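Particle-associated glycoside hydrolase (PDB 6C72) is a phage tailspike depolymerase that degrades the capsular polysaccharide of Acinetobacter baumannii, probably by hydrolysing its glycosidic bonds. Local coordinates at residues Val374-Phe379 with Phe398-Leu403; Phe421-Asn426 with Gly445-Leu450. All coordinates share one frame; numbering follows the deposited sequence.

Both contacts join successive parallel coils of one beta-helix, and strand 422-429 is the neighbour of the strands of 398-403, so the two follow one another in the stack, with centres about 10 Å apart. Interaction 1 is almost wholly buried; interaction 2, further from the centre of the chain, is partly buried and buries less surface. In each an asparagine, Asn401 or Asn447, ties down the bend through hydrogen bonds to backbone of the preceding coil, and Asn426 links the two. Interaction 1 adds an aromatic and aliphatic interior to its polar bend; interaction 2 depends more on backbone and amide bonds. Each holds a zinc-binding glutamate, Glu378 through one oxygen and Glu424 through both, the latter with two waters on the metal.

Interaction 1: residues Val374-Phe379 with Phe398-Leu403; sequences VDNCEF and FTNNTL. With ZN (zinc ion), chain K.
Asn401 joins the two bends through both ends of its amide. ND2 bonds Val374 O at 2.8 Å, almost straight at 170°; the acceptor lies in the amide plane of Asn401, but the donor stands well above the carbonyl plane of Val374. OD1 takes the N-H of Cys377 on an in-plane lone pair, at 2.7 Å. A chi1 of -53° sets CG of Asn401 beside its own backbone N and close to Val374 O. Val374 O also receives Thr399 N, and further backbone bonds run from Asn376 N to Thr399 O, Thr402 N to Cys377 O and Phe379 N to Thr402 O.

These are neighbouring coils of a parallel beta-helix, and Asn401 forms one rung of an asparagine ladder continued by Asn426.

On the face with Asp375, Thr399 OG1 donates to Asp375 OD1 at 2.5 Å, meeting the anti lone pair of that oxygen, while Asn376 ND2 bonds OD2.

Apolar packing continues on the other face. The Phe379 and Phe398 rings meet tip to tip, CE2 to CZ 3.9 Å, with planes 28° apart and little overlap; Val374 CB lies beside Phe398 CD1 at 3.6 Å, and Phe379 CD2 is 4.0 Å from Leu403 CD1.

Glu378 OE1 binds a zinc ion at 2.1 Å and is also bonded by Trp404 NE1.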
ATOM      1  N   VAL A 374       6.515  -9.653   4.179  1.00 24.28           N
ATOM      2  CA  VAL A 374       7.851  -9.110   4.401  1.00 24.03           C
ATOM      3  C   VAL A 374       8.375  -8.631   3.046  1.00 24.36           C
ATOM      4  O   VAL A 374       8.607  -9.446   2.141  1.00 24.12           O
ATOM      5  CB  VAL A 374       8.811 -10.138   5.013  1.00 23.24           C
ATOM      6  CG1 VAL A 374      10.195  -9.481   5.240  1.00 23.25           C
ATOM      7  CG2 VAL A 374       8.230 -10.746   6.290  1.00 23.10           C
ATOM      8  N   ASP A 375       8.554  -7.320   2.895  1.00 25.12           N
ATOM      9  CA  ASP A 375       8.888  -6.765   1.590  1.00 25.77           C
ATOM     10  C   ASP A 375       9.947  -5.677   1.714  1.00 26.28           C
ATOM     11  O   ASP A 375       9.810  -4.760   2.531  1.00 26.80           O
ATOM     12  CB  ASP A 375       7.629  -6.215   0.915  1.00 26.79           C
ATOM     13  CG  ASP A 375       7.908  -5.630  -0.439  1.00 27.71           C
ATOM     14  OD1 ASP A 375       7.981  -6.414  -1.413  1.00 27.58           O
ATOM     15  OD2 ASP A 375       8.063  -4.389  -0.531  1.00 28.75           O
ATOM     16  N   ASN A 376      10.995  -5.782   0.888  1.00 26.33           N
ATOM     17  CA  ASN A 376      12.081  -4.801   0.824  1.00 27.04           C
ATOM     18  C   ASN A 376      12.718  -4.577   2.192  1.00 26.75           C
ATOM     19  O   ASN A 376      13.052  -3.453   2.571  1.00 27.62           O
ATOM     20  CB  ASN A 376      11.615  -3.489   0.194  1.00 28.47           C
ATOM     21  CG  ASN A 376      11.709  -3.513  -1.327  1.00 29.18           C
ATOM     22  OD1 ASN A 376      12.794  -3.341  -1.890  1.00 29.61           O
ATOM     23  ND2 ASN A 376      10.579  -3.739  -1.999  1.00 29.48           N
ATOM     24  N   CYS A 377      12.880  -5.664   2.939  1.00 25.71           N
ATOM     25  CA  CYS A 377      13.524  -5.665   4.239  1.00 25.48           C
ATOM     26  C   CYS A 377      14.951  -6.217   4.159  1.00 25.30           C
ATOM     27  O   CYS A 377      15.317  -6.942   3.230  1.00 25.09           O
ATOM     28  CB  CYS A 377      12.705  -6.489   5.231  1.00 24.76           C
ATOM     29  SG  CYS A 377      11.091  -5.787   5.567  1.00 25.28           S
ATOM     30  N   GLU A 378      15.751  -5.881   5.169  1.00 26.54           N
ATOM     31  CA  GLU A 378      17.116  -6.369   5.292  1.00 26.94           C
ATOM     32  C   GLU A 378      17.257  -7.212   6.551  1.00 26.59           C
ATOM     33  O   GLU A 378      16.690  -6.883   7.596  1.00 26.00           O
ATOM     34  CB  GLU A 378      18.118  -5.222   5.339  1.00 27.25           C
ATOM     35  CG  GLU A 378      18.128  -4.322   4.122  1.00 27.72           C
ATOM     36  CD  GLU A 378      19.190  -3.239   4.232  1.00 28.95           C
ATOM     37  OE1 GLU A 378      20.326  -3.566   4.639  1.00 29.20           O
ATOM     38  OE2 GLU A 378      18.881  -2.059   3.942  1.00 29.93           O
ATOM     39  N   PHE A 379      18.011  -8.304   6.453  1.00 27.22           N
ATOM     40  CA  PHE A 379      18.207  -9.223   7.569  1.00 27.28           C
ATOM     41  C   PHE A 379      19.700  -9.465   7.770  1.00 28.12           C
ATOM     42  O   PHE A 379      20.386  -9.896   6.835  1.00 28.75           O
ATOM     43  CB  PHE A 379      17.468 -10.540   7.313  1.00 27.35           C
ATOM     44  CG  PHE A 379      15.974 -10.396   7.285  1.00 26.24           C
ATOM     45  CD1 PHE A 379      15.229 -10.528   8.455  1.00 25.49           C
ATOM     46  CD2 PHE A 379      15.311 -10.125   6.101  1.00 26.11           C
ATOM     47  CE1 PHE A 379      13.833 -10.389   8.449  1.00 24.58           C
ATOM     48  CE2 PHE A 379      13.923  -9.994   6.080  1.00 25.24           C
ATOM     49  CZ  PHE A 379      13.185 -10.119   7.266  1.00 24.45           C
ATOM     50  N   PHE A 398       7.116 -13.106   0.656  1.00 23.82           N
ATOM     51  CA  PHE A 398       8.439 -12.711   1.132  1.00 23.36           C
ATOM     52  C   PHE A 398       9.196 -12.212  -0.099  1.00 23.80           C
ATOM     53  O   PHE A 398       9.831 -12.989  -0.811  1.00 24.00           O
ATOM     54  CB  PHE A 398       9.122 -13.892   1.801  1.00 22.82           C
ATOM     55  CG  PHE A 398      10.395 -13.547   2.511  1.00 22.51           C
ATOM     56  CD1 PHE A 398      10.376 -13.161   3.835  1.00 22.30           C
ATOM     57  CD2 PHE A 398      11.621 -13.664   1.870  1.00 22.63           C
ATOM     58  CE1 PHE A 398      11.560 -12.862   4.504  1.00 22.20           C
ATOM     59  CE2 PHE A 398      12.799 -13.372   2.538  1.00 22.55           C
ATOM     60  CZ  PHE A 398      12.767 -12.961   3.860  1.00 22.33           C
ATOM     61  N   THR A 399       9.108 -10.910  -0.359  1.00 24.64           N
ATOM     62  CA  THR A 399       9.523 -10.341  -1.631  1.00 25.61           C
ATOM     63  C   THR A 399      10.590  -9.266  -1.458  1.00 25.32           C
ATOM     64  O   THR A 399      10.546  -8.463  -0.512  1.00 25.26           O
ATOM     65  CB  THR A 399       8.325  -9.743  -2.376  1.00 26.06           C
ATOM     66  OG1 THR A 399       7.586  -8.900  -1.482  1.00 26.17           O
ATOM     67  CG2 THR A 399       7.403 -10.839  -2.951  1.00 26.65           C
ATOM     68  N   ASN A 400      11.564  -9.274  -2.373  1.00 29.55           N
ATOM     69  CA  ASN A 400      12.514  -8.182  -2.506  1.00 29.51           C
ATOM     70  C   ASN A 400      13.266  -7.916  -1.211  1.00 28.82           C
ATOM     71  O   ASN A 400      13.581  -6.775  -0.899  1.00 28.55           O
ATOM     72  CB  ASN A 400      11.823  -6.910  -2.984  1.00 29.55           C
ATOM     73  CG  ASN A 400      11.151  -7.095  -4.325  1.00 30.19           C
ATOM     74  OD1 ASN A 400       9.939  -6.894  -4.460  1.00 30.26           O
ATOM     75  ND2 ASN A 400      11.933  -7.486  -5.331  1.00 30.62           N
ATOM     76  N   ASN A 401      13.549  -8.954  -0.443  1.00 24.97           N
ATOM     77  CA  ASN A 401      14.318  -8.818   0.779  1.00 24.62           C
ATOM     78  C   ASN A 401      15.741  -9.290   0.533  1.00 24.82           C
ATOM     79  O   ASN A 401      16.022 -10.023  -0.422  1.00 25.03           O
ATOM     80  CB  ASN A 401      13.687  -9.627   1.918  1.00 23.79           C
ATOM     81  CG  ASN A 401      12.225  -9.295   2.116  1.00 23.77           C
ATOM     82  OD1 ASN A 401      11.903  -8.168   2.499  1.00 24.22           O
ATOM     83  ND2 ASN A 401      11.318 -10.268   1.833  1.00 23.46           N
ATOM     84  N   THR A 402      16.637  -8.881   1.422  1.00 24.95           N
ATOM     85  CA  THR A 402      18.024  -9.316   1.379  1.00 25.33           C
ATOM     86  C   THR A 402      18.352 -10.012   2.692  1.00 24.85           C
ATOM     87  O   THR A 402      18.059  -9.490   3.771  1.00 24.67           O
ATOM     88  CB  THR A 402      18.962  -8.124   1.123  1.00 26.38           C
ATOM     89  OG1 THR A 402      18.710  -7.592  -0.183  1.00 27.05           O
ATOM     90  CG2 THR A 402      20.454  -8.521   1.228  1.00 27.00           C
ATOM     91  N   LEU A 403      18.901 -11.202   2.605  1.00 24.82           N
ATOM     92  CA  LEU A 403      19.475 -11.871   3.764  1.00 24.76           C
ATOM     93  C   LEU A 403      20.989 -11.686   3.667  1.00 25.77           C
ATOM     94  O   LEU A 403      21.651 -12.303   2.833  1.00 26.33           O
ATOM     95  CB  LEU A 403      19.054 -13.336   3.823  1.00 24.36           C
ATOM     96  CG  LEU A 403      17.683 -13.573   4.484  1.00 23.55           C
ATOM     97  CD1 LEU A 403      16.509 -13.087   3.617  1.00 23.22           C
ATOM     98  CD2 LEU A 403      17.483 -15.034   4.867  1.00 23.45           C
TER
HETATM   99 ZN    ZN K 808      21.978  -2.442   5.337  1.00 68.04          ZN

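Interaction 2: residues Phe421-Asn426 with Gly445-Leu450; sequences FLIEGN and GVNTFL. With ZN (zinc ion), chain I.
Leu422-Asn426 and Gly445-Thr448 run parallel, with end-to-end directions 16° apart, and are tied by backbone bonds from Gly445 N to Ile423 O, Gly425 N to Val446 O (2.6 Å) and Thr448 N to Asn426 O. Gly425 sits at the bend with a positive phi.

Asn447 supplies the side-chain half of the contact. Its ND2 bonds Ile423 O at 2.9 Å, nearly straight; the oxygen lies close to the amide plane of Asn447, but ND2 stands well above the carbonyl plane of Ile423. Gly445 N reaches the same oxygen from the opposite face of that plane, so this one acceptor is gripped by two donors. At the other end of the amide, Asn447 OD1 takes two N-H groups of Asn426: the backbone N at 2.9 Å and ND2, also at 2.9 Å. The two side chains lie side by side, pointing the same way, with amide planes 13° apart. Asparagines hydrogen-bonded to one another at equivalent bends make an asparagine ladder, a known feature of parallel beta-helices. Ile423 crosses Asn447, its CG2 lying 3.9 Å from OD1 of Asn447.

The carboxylate of Glu424 chelates a zinc ion through both oxygens, OE1 at 2.4 Å and OE2 at 2.3 Å, and two waters add to the coordination. Glu424, with CG anti to its backbone N (chi1 168°) and the chain extended beyond, reaches out to the metal. A third water donates to Glu424 OE2 and accepts from Val446 N, linking the metal-bound carboxylate to the second segment.

Asn426 also bonds Phe398 O through ND2 and Asn401 N through OD1, and Gly425 O receives Lys370 NZ of the second subunit. Inward, Ile423 packs on Phe411, Ala442 and Phe428. Strand 422-429 lies between strands 396-399 and 402-403 on one side and strands 443-444 and 448-450 on the other.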
ATOM      1  N   PHE A 421       3.117 -19.692   0.617  1.00 29.00           N
ATOM      2  CA  PHE A 421       4.150 -18.748   1.047  1.00 28.60           C
ATOM      3  C   PHE A 421       5.115 -18.545  -0.124  1.00 28.75           C
ATOM      4  O   PHE A 421       5.860 -19.462  -0.490  1.00 28.25           O
ATOM      5  CB  PHE A 421       4.868 -19.286   2.288  1.00 27.58           C
ATOM      6  CG  PHE A 421       5.814 -18.305   2.939  1.00 27.06           C
ATOM      7  CD1 PHE A 421       5.333 -17.225   3.667  1.00 27.31           C
ATOM      8  CD2 PHE A 421       7.183 -18.482   2.855  1.00 26.42           C
ATOM      9  CE1 PHE A 421       6.206 -16.324   4.281  1.00 26.77           C
ATOM     10  CE2 PHE A 421       8.056 -17.583   3.470  1.00 26.02           C
ATOM     11  CZ  PHE A 421       7.561 -16.501   4.185  1.00 26.08           C
ATOM     12  N   LEU A 422       5.088 -17.356  -0.723  1.00 25.01           N
ATOM     13  CA  LEU A 422       5.836 -17.067  -1.941  1.00 25.27           C
ATOM     14  C   LEU A 422       7.143 -16.353  -1.617  1.00 24.60           C
ATOM     15  O   LEU A 422       7.142 -15.310  -0.954  1.00 24.26           O
ATOM     16  CB  LEU A 422       5.000 -16.221  -2.905  1.00 26.12           C
ATOM     17  CG  LEU A 422       5.697 -15.782  -4.202  1.00 26.66           C
ATOM     18  CD1 LEU A 422       6.188 -16.995  -4.993  1.00 27.09           C
ATOM     19  CD2 LEU A 422       4.765 -14.950  -5.056  1.00 27.73           C
ATOM     20  N   ILE A 423       8.244 -16.903  -2.122  1.00 24.65           N
ATOM     21  CA  ILE A 423       9.591 -16.377  -1.926  1.00 24.28           C
ATOM     22  C   ILE A 423      10.108 -15.942  -3.295  1.00 25.00           C
ATOM     23  O   ILE A 423      10.396 -16.784  -4.159  1.00 25.63           O
ATOM     24  CB  ILE A 423      10.507 -17.422  -1.277  1.00 24.02           C
ATOM     25  CG1 ILE A 423       9.954 -17.793   0.107  1.00 23.50           C
ATOM     26  CG2 ILE A 423      11.964 -16.935  -1.232  1.00 23.94           C
ATOM     27  CD1 ILE A 423      10.740 -18.844   0.822  1.00 23.48           C
ATOM     28  N   GLU A 424      10.218 -14.631  -3.498  1.00 31.77           N
ATOM     29  CA  GLU A 424      10.396 -14.067  -4.828  1.00 32.40           C
ATOM     30  C   GLU A 424      11.153 -12.744  -4.755  1.00 32.80           C
ATOM     31  O   GLU A 424      10.891 -11.923  -3.874  1.00 32.77           O
ATOM     32  CB  GLU A 424       9.033 -13.862  -5.484  1.00 32.68           C
ATOM     33  CG  GLU A 424       9.036 -13.022  -6.740  1.00 33.18           C
ATOM     34  CD  GLU A 424       7.638 -12.893  -7.334  1.00 33.42           C
ATOM     35  OE1 GLU A 424       6.830 -12.115  -6.774  1.00 33.49           O
ATOM     36  OE2 GLU A 424       7.347 -13.585  -8.342  1.00 33.54           O
ATOM     37  N   GLY A 425      12.060 -12.530  -5.711  1.00 26.98           N
ATOM     38  CA  GLY A 425      12.760 -11.272  -5.836  1.00 27.44           C
ATOM     39  C   GLY A 425      13.788 -10.977  -4.766  1.00 26.81           C
ATOM     40  O   GLY A 425      14.226  -9.829  -4.661  1.00 27.22           O
ATOM     41  N   ASN A 426      14.173 -11.964  -3.957  1.00 26.03           N
ATOM     42  CA  ASN A 426      15.055 -11.767  -2.819  1.00 25.53           C
ATOM     43  C   ASN A 426      16.528 -11.881  -3.219  1.00 26.20           C
ATOM     44  O   ASN A 426      16.877 -12.510  -4.218  1.00 26.89           O
ATOM     45  CB  ASN A 426      14.727 -12.773  -1.718  1.00 24.62           C
ATOM     46  CG  ASN A 426      13.292 -12.636  -1.221  1.00 24.12           C
ATOM     47  OD1 ASN A 426      12.984 -11.748  -0.421  1.00 23.89           O
ATOM     48  ND2 ASN A 426      12.403 -13.483  -1.721  1.00 24.16           N
ATOM     49  N   GLY A 445       9.840 -18.037  -6.744  1.00 27.86           N
ATOM     50  CA  GLY A 445       9.979 -17.405  -8.042  1.00 28.91           C
ATOM     51  C   GLY A 445      11.435 -17.158  -8.377  1.00 29.18           C
ATOM     52  O   GLY A 445      12.334 -17.888  -7.946  1.00 28.96           O
ATOM     53  N   VAL A 446      11.677 -16.115  -9.167  1.00 29.87           N
ATOM     54  CA  VAL A 446      13.042 -15.664  -9.377  1.00 30.19           C
ATOM     55  C   VAL A 446      13.592 -15.113  -8.069  1.00 28.95           C
ATOM     56  O   VAL A 446      12.920 -14.336  -7.380  1.00 28.23           O
ATOM     57  CB  VAL A 446      13.095 -14.600 -10.479  1.00 31.40           C
ATOM     58  CG1 VAL A 446      14.493 -13.995 -10.556  1.00 31.78           C
ATOM     59  CG2 VAL A 446      12.703 -15.199 -11.817  1.00 32.89           C
ATOM     60  N   ASN A 447      14.805 -15.533  -7.712  1.00 28.90           N
ATOM     61  CA  ASN A 447      15.566 -14.970  -6.602  1.00 28.11           C
ATOM     62  C   ASN A 447      17.032 -14.874  -7.029  1.00 29.03           C
ATOM     63  O   ASN A 447      17.455 -15.491  -8.011  1.00 30.15           O
ATOM     64  CB  ASN A 447      15.420 -15.799  -5.308  1.00 27.05           C
ATOM     65  CG  ASN A 447      14.007 -15.734  -4.720  1.00 26.49           C
ATOM     66  OD1 ASN A 447      13.641 -14.766  -4.043  1.00 26.70           O
ATOM     67  ND2 ASN A 447      13.207 -16.767  -4.984  1.00 26.38           N
ATOM     68  N   THR A 448      17.802 -14.053  -6.318  1.00 32.10           N
ATOM     69  CA  THR A 448      19.219 -13.880  -6.610  1.00 32.21           C
ATOM     70  C   THR A 448      20.058 -14.550  -5.531  1.00 31.92           C
ATOM     71  O   THR A 448      19.938 -14.211  -4.351  1.00 31.74           O
ATOM     72  CB  THR A 448      19.578 -12.403  -6.727  1.00 32.39           C
ATOM     73  OG1 THR A 448      18.819 -11.832  -7.794  1.00 32.66           O
ATOM     74  CG2 THR A 448      21.083 -12.242  -7.045  1.00 32.46           C
ATOM     75  N   PHE A 449      20.950 -15.449  -5.941  1.00 30.41           N
ATOM     76  CA  PHE A 449      21.771 -16.203  -5.002  1.00 30.41           C
ATOM     77  C   PHE A 449      23.212 -15.725  -5.107  1.00 31.62           C
ATOM     78  O   PHE A 449      23.792 -15.711  -6.196  1.00 33.02           O
ATOM     79  CB  PHE A 449      21.626 -17.703  -5.260  1.00 30.85           C
ATOM     80  CG  PHE A 449      20.219 -18.169  -5.103  1.00 29.82           C
ATOM     81  CD1 PHE A 449      19.735 -18.555  -3.849  1.00 28.73           C
ATOM     82  CD2 PHE A 449      19.345 -18.141  -6.171  1.00 30.07           C
ATOM     83  CE1 PHE A 449      18.399 -18.954  -3.671  1.00 27.94           C
ATOM     84  CE2 PHE A 449      18.010 -18.535  -6.002  1.00 29.28           C
ATOM     85  CZ  PHE A 449      17.539 -18.937  -4.743  1.00 28.20           C
ATOM     86  N   LEU A 450      23.755 -15.263  -3.982  1.00 34.84           N
ATOM     87  CA  LEU A 450      25.073 -14.645  -3.928  1.00 34.97           C
ATOM     88  C   LEU A 450      25.983 -15.423  -2.992  1.00 34.93           C
ATOM     89  O   LEU A 450      25.524 -16.098  -2.062  1.00 34.73           O
ATOM     90  CB  LEU A 450      24.986 -13.195  -3.461  1.00 34.91           C
ATOM     91  CG  LEU A 450      24.105 -12.314  -4.341  1.00 35.03           C
ATOM     92  CD1 LEU A 450      23.737 -11.026  -3.613  1.00 34.87           C
ATOM     93  CD2 LEU A 450      24.847 -12.031  -5.634  1.00 35.30           C
TER
HETATM   94 ZN    ZN I 806       5.687 -12.061  -8.917  1.00 53.95          ZN
HETATM   95  O   HOH W   1       9.317 -14.491  -9.909  1.00 28.60           O
HETATM   96  O   HOH W   2       5.644 -13.378 -11.004  1.00 25.37           O
HETATM   97  O   HOH W   3       3.900 -12.443  -7.575  1.00 45.27           O